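Local coordinates for bifunctional purine biosynthetic protein ADE5,7 (Cryptococcus neoformans var. grubii serotype A, PDB 7LVO), which catalyses the ATP-dependent joining of phosphoribosylamine to glycine in its GAR synthetase half, captured here, and a later ring closure in purine biosynthesis through its AIR synthetase half, at residues I241-P254 with C293-R306. Sequence-based numbering, arbitrary orientation.
Sequences ISVLAFSDGYTIVP and CVKDVLEPTIKGMR
Cys293 opens the helical side of the contact, its SG coming within 4.3 Å of Ile241 CD1. Val294 CG2 meets the Pro254 ring at CG, 4.0 Å away. Leu298 lies over the face of the hairpin: its CD2 is 3.8 Å from Val243 CG1 and also touches Ala245 CB and Pro254 CG, so one methyl bridges both strands. The extended chain of Ile252 (chi1 179°) carries its CD1 to Leu298 CB and to Ile302 CG1, 3.6 Å from the latter. Ile302 splits its branches, CD1 packing on Ser247, whose OG is hydrogen-bonded to Phe312 O, and CG2 lying against Gly249 O. At Arg306 the contact turns polar. Arg306 NH1 donates to Gly249 O over 2.9 Å, in the carbonyl plane on a lone pair, while the guanidinium stacks on the Tyr250 ring, planes 20° apart. Water 1 links Gly249 O to Ile302 O, and water 2 joins Tyr250 O to Arg306 NH1. Asp248 OD1 accepts from Tyr250 N, an Asx turn, and from Thr251 N, shaping the loop that presents Gly249 O and Tyr250 O. Thus the helix packs by apolar contacts on one face of the hairpin at the margin of an antiparallel ATP-grasp sheet, whereas two in-plane edge partners and the stacked ring would restrict the guanidinium's rotation.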
loop_
_atom_site.group_PDB
_atom_site.type_symbol
_atom_site.label_atom_id
_atom_site.label_comp_id
_atom_site.label_asym_id
_atom_site.label_seq_id
_atom_site.Cartn_x
_atom_site.Cartn_y
_atom_site.Cartn_z
ATOM N N ILE A 241 2.604 12.961 -0.317
ATOM C CA ILE A 241 3.756 12.106 -0.059
ATOM C C ILE A 241 3.281 10.879 0.709
ATOM O O ILE A 241 2.271 10.916 1.418
ATOM C CB ILE A 241 4.873 12.834 0.720
ATOM C CG1 ILE A 241 4.376 13.279 2.096
ATOM C CG2 ILE A 241 5.385 14.026 -0.078
ATOM C CD1 ILE A 241 5.470 13.839 2.989
ATOM N N SER A 242 4.010 9.780 0.549
ATOM C CA SER A 242 3.743 8.540 1.263
ATOM C C SER A 242 4.852 8.309 2.283
ATOM O O SER A 242 6.039 8.372 1.940
ATOM C CB SER A 242 3.660 7.359 0.295
ATOM O OG SER A 242 2.590 7.520 -0.629
ATOM N N VAL A 243 4.465 8.037 3.529
ATOM C CA VAL A 243 5.405 7.737 4.603
ATOM C C VAL A 243 5.072 6.346 5.130
ATOM O O VAL A 243 4.061 6.165 5.814
ATOM C CB VAL A 243 5.345 8.779 5.729
ATOM C CG1 VAL A 243 6.333 8.425 6.827
ATOM C CG2 VAL A 243 5.619 10.175 5.180
ATOM N N LEU A 244 5.908 5.371 4.800
ATOM C CA LEU A 244 5.777 4.009 5.292
ATOM C C LEU A 244 6.687 3.812 6.497
ATOM O O LEU A 244 7.851 4.226 6.481
ATOM C CB LEU A 244 6.133 2.997 4.201
ATOM C CG LEU A 244 5.133 2.880 3.051
ATOM C CD1 LEU A 244 5.191 4.102 2.147
ATOM C CD2 LEU A 244 5.403 1.597 2.266
ATOM N N ALA A 245 6.157 3.162 7.533
ATOM C CA ALA A 245 6.886 2.980 8.783
ATOM C C ALA A 245 6.553 1.626 9.389
ATOM O O ALA A 245 5.382 1.252 9.473
ATOM C CB ALA A 245 6.547 4.099 9.778
ATOM N N PHE A 246 7.587 0.901 9.812
ATOM C CA PHE A 246 7.399 -0.340 10.552
ATOM C C PHE A 246 7.020 -0.031 11.991
ATOM O O PHE A 246 7.541 0.912 12.592
ATOM C CB PHE A 246 8.674 -1.183 10.524
ATOM C CG PHE A 246 9.099 -1.600 9.147
ATOM C CD1 PHE A 246 8.606 -2.755 8.573
ATOM C CD2 PHE A 246 10.006 -0.830 8.424
ATOM C CE1 PHE A 246 9.002 -3.139 7.298
ATOM C CE2 PHE A 246 10.398 -1.202 7.158
ATOM C CZ PHE A 246 9.901 -2.368 6.592
ATOM N N SER A 247 6.130 -0.848 12.556
ATOM C CA SER A 247 5.641 -0.632 13.911
ATOM C C SER A 247 5.492 -1.955 14.635
ATOM O O SER A 247 4.989 -2.931 14.065
ATOM C CB SER A 247 4.290 0.096 13.910
ATOM O OG SER A 247 3.745 0.165 15.206
ATOM N N ASP A 248 5.927 -1.983 15.894
ATOM C CA ASP A 248 5.711 -3.133 16.765
ATOM C C ASP A 248 4.768 -2.810 17.920
ATOM O O ASP A 248 4.724 -3.553 18.908
ATOM C CB ASP A 248 7.047 -3.662 17.284
ATOM C CG ASP A 248 7.654 -2.788 18.374
ATOM O OD1 ASP A 248 7.097 -1.709 18.699
ATOM O OD2 ASP A 248 8.705 -3.190 18.916
ATOM N N GLY A 249 4.006 -1.716 17.810
ATOM C CA GLY A 249 3.101 -1.269 18.834
ATOM C C GLY A 249 3.683 -0.203 19.743
ATOM O O GLY A 249 2.932 0.593 20.314
ATOM N N TYR A 250 5.001 -0.200 19.908
ATOM C CA TYR A 250 5.711 0.831 20.655
ATOM C C TYR A 250 6.707 1.562 19.767
ATOM O O TYR A 250 6.621 2.786 19.617
ATOM C CB TYR A 250 6.438 0.218 21.863
ATOM C CG TYR A 250 5.626 0.149 23.136
ATOM C CD1 TYR A 250 5.457 1.268 23.933
ATOM C CD2 TYR A 250 5.045 -1.052 23.553
ATOM C CE1 TYR A 250 4.717 1.209 25.111
ATOM C CE2 TYR A 250 4.310 -1.125 24.717
ATOM C CZ TYR A 250 4.153 0.007 25.499
ATOM O OH TYR A 250 3.427 -0.062 26.655
ATOM N N THR A 251 7.647 0.838 19.171
ATOM C CA THR A 251 8.635 1.420 18.286
ATOM C C THR A 251 8.070 1.552 16.877
ATOM O O THR A 251 7.352 0.670 16.395
ATOM C CB THR A 251 9.894 0.553 18.266
ATOM O OG1 THR A 251 10.421 0.444 19.596
ATOM C CG2 THR A 251 10.945 1.145 17.331
ATOM N N ILE A 252 8.383 2.667 16.223
ATOM C CA ILE A 252 7.991 2.899 14.834
ATOM C C ILE A 252 9.204 3.433 14.085
ATOM O O ILE A 252 9.805 4.431 14.502
ATOM C CB ILE A 252 6.801 3.867 14.726
ATOM C CG1 ILE A 252 6.444 4.090 13.253
ATOM C CG2 ILE A 252 7.100 5.180 15.427
ATOM C CD1 ILE A 252 5.074 4.707 13.035
ATOM N N VAL A 253 9.567 2.761 12.993
ATOM C CA VAL A 253 10.745 3.115 12.204
ATOM C C VAL A 253 10.305 3.504 10.797
ATOM O O VAL A 253 9.896 2.636 10.016
ATOM C CB VAL A 253 11.752 1.955 12.157
ATOM C CG1 VAL A 253 12.954 2.317 11.300
ATOM C CG2 VAL A 253 12.200 1.572 13.575
ATOM N N PRO A 254 10.370 4.778 10.429
ATOM C CA PRO A 254 9.929 5.167 9.083
ATOM C C PRO A 254 10.928 4.769 8.012
ATOM O O PRO A 254 12.133 4.672 8.251
ATOM C CB PRO A 254 9.799 6.699 9.168
ATOM C CG PRO A 254 9.863 7.042 10.632
ATOM C CD PRO A 254 10.682 5.948 11.273
ATOM N N CYS A 293 5.902 15.151 10.256
ATOM C CA CYS A 293 5.130 13.930 10.044
ATOM C C CYS A 293 5.363 12.929 11.172
ATOM O O CYS A 293 4.414 12.337 11.701
ATOM C CB CYS A 293 5.492 13.301 8.700
ATOM S SG CYS A 293 5.022 14.253 7.254
ATOM N N VAL A 294 6.625 12.724 11.548
ATOM C CA VAL A 294 6.939 11.739 12.582
ATOM C C VAL A 294 6.410 12.201 13.934
ATOM O O VAL A 294 5.707 11.458 14.634
ATOM C CB VAL A 294 8.456 11.485 12.629
ATOM C CG1 VAL A 294 8.817 10.606 13.822
ATOM C CG2 VAL A 294 8.926 10.851 11.332
ATOM N N LYS A 295 6.731 13.442 14.321
ATOM C CA LYS A 295 6.403 13.898 15.668
ATOM C C LYS A 295 4.926 14.242 15.831
ATOM O O LYS A 295 4.383 14.103 16.929
ATOM C CB LYS A 295 7.248 15.120 16.035
ATOM C CG LYS A 295 8.730 14.830 16.227
ATOM C CD LYS A 295 8.960 13.809 17.335
ATOM C CE LYS A 295 10.388 13.858 17.849
ATOM N NZ LYS A 295 10.665 15.122 18.589
ATOM N N ASP A 296 4.268 14.702 14.772
ATOM C CA ASP A 296 2.896 15.171 14.868
ATOM C C ASP A 296 1.864 14.150 14.412
ATOM O O ASP A 296 0.673 14.343 14.689
ATOM C CB ASP A 296 2.721 16.454 14.044
ATOM C CG ASP A 296 3.685 17.550 14.459
ATOM O OD1 ASP A 296 4.432 17.343 15.443
ATOM O OD2 ASP A 296 3.700 18.609 13.800
ATOM N N VAL A 297 2.279 13.083 13.724
ATOM C CA VAL A 297 1.328 12.112 13.191
ATOM C C VAL A 297 1.714 10.692 13.591
ATOM O O VAL A 297 0.963 10.007 14.292
ATOM C CB VAL A 297 1.231 12.233 11.655
ATOM C CG1 VAL A 297 0.361 11.131 11.077
ATOM C CG2 VAL A 297 0.701 13.608 11.264
ATOM N N LEU A 298 2.880 10.233 13.137
ATOM C CA LEU A 298 3.237 8.824 13.301
ATOM C C LEU A 298 3.288 8.429 14.773
ATOM O O LEU A 298 2.627 7.480 15.199
ATOM C CB LEU A 298 4.580 8.552 12.620
ATOM C CG LEU A 298 4.521 8.240 11.122
ATOM C CD1 LEU A 298 3.796 9.330 10.360
ATOM C CD2 LEU A 298 5.932 8.039 10.574
ATOM N N GLU A 299 4.081 9.142 15.568
ATOM C CA GLU A 299 4.198 8.776 16.981
ATOM C C GLU A 299 2.895 9.015 17.730
ATOM O O GLU A 299 2.479 8.135 18.506
ATOM C CB GLU A 299 5.374 9.528 17.615
ATOM C CG GLU A 299 6.729 9.012 17.146
ATOM C CD GLU A 299 7.896 9.845 17.639
ATOM O OE1 GLU A 299 7.661 10.938 18.196
ATOM O OE2 GLU A 299 9.050 9.406 17.459
ATOM N N PRO A 300 2.211 10.149 17.568
ATOM C CA PRO A 300 0.875 10.270 18.178
ATOM C C PRO A 300 -0.096 9.202 17.711
ATOM O O PRO A 300 -0.989 8.806 18.474
ATOM C CB PRO A 300 0.418 11.674 17.753
ATOM C CG PRO A 300 1.688 12.427 17.539
ATOM C CD PRO A 300 2.681 11.423 16.992
ATOM N N THR A 301 0.046 8.721 16.474
ATOM C CA THR A 301 -0.826 7.652 16.002
ATOM C C THR A 301 -0.541 6.348 16.742
ATOM O O THR A 301 -1.463 5.693 17.239
ATOM C CB THR A 301 -0.662 7.460 14.492
ATOM O OG1 THR A 301 -1.139 8.622 13.796
ATOM C CG2 THR A 301 -1.438 6.245 14.019
ATOM N N ILE A 302 0.734 5.957 16.821
ATOM C CA ILE A 302 1.087 4.705 17.484
ATOM C C ILE A 302 0.733 4.767 18.961
ATOM O O ILE A 302 0.183 3.811 19.522
ATOM C CB ILE A 302 2.579 4.388 17.272
ATOM C CG1 ILE A 302 2.872 4.179 15.789
ATOM C CG2 ILE A 302 2.989 3.163 18.085
ATOM C CD1 ILE A 302 2.055 3.083 15.135
ATOM N N LYS A 303 1.044 5.890 19.618
ATOM C CA LYS A 303 0.673 6.044 21.023
ATOM C C LYS A 303 -0.840 6.046 21.188
ATOM O O LYS A 303 -1.377 5.433 22.120
ATOM C CB LYS A 303 1.275 7.336 21.589
ATOM C CG LYS A 303 1.001 7.542 23.070
ATOM C CD LYS A 303 1.346 8.958 23.518
ATOM C CE LYS A 303 2.831 9.256 23.365
ATOM N NZ LYS A 303 3.174 10.613 23.883
ATOM N N GLY A 304 -1.549 6.740 20.296
ATOM C CA GLY A 304 -2.991 6.810 20.413
ATOM C C GLY A 304 -3.657 5.453 20.303
ATOM O O GLY A 304 -4.659 5.187 20.977
ATOM N N MET A 305 -3.113 4.578 19.450
ATOM C CA MET A 305 -3.701 3.253 19.289
ATOM C C MET A 305 -3.563 2.429 20.568
ATOM O O MET A 305 -4.478 1.682 20.930
ATOM C CB MET A 305 -3.055 2.533 18.106
ATOM C CG MET A 305 -3.381 3.153 16.748
ATOM S SD MET A 305 -5.143 3.079 16.336
ATOM C CE MET A 305 -5.279 1.364 15.806
ATOM N N ARG A 306 -2.429 2.552 21.265
ATOM C CA ARG A 306 -2.301 1.898 22.566
ATOM C C ARG A 306 -3.314 2.459 23.561
ATOM O O ARG A 306 -4.019 1.707 24.238
ATOM C CB ARG A 306 -0.883 2.059 23.120
ATOM C CG ARG A 306 0.175 1.276 22.384
ATOM C CD ARG A 306 1.403 1.025 23.272
ATOM N NE ARG A 306 1.898 2.257 23.888
ATOM C CZ ARG A 306 2.682 3.138 23.284
ATOM N NH1 ARG A 306 3.060 2.977 22.025
ATOM N NH2 ARG A 306 3.096 4.210 23.962
HETATM O O HOH W 1 0.414 1.172 19.042
HETATM O O HOH W 2 5.017 4.624 20.900
#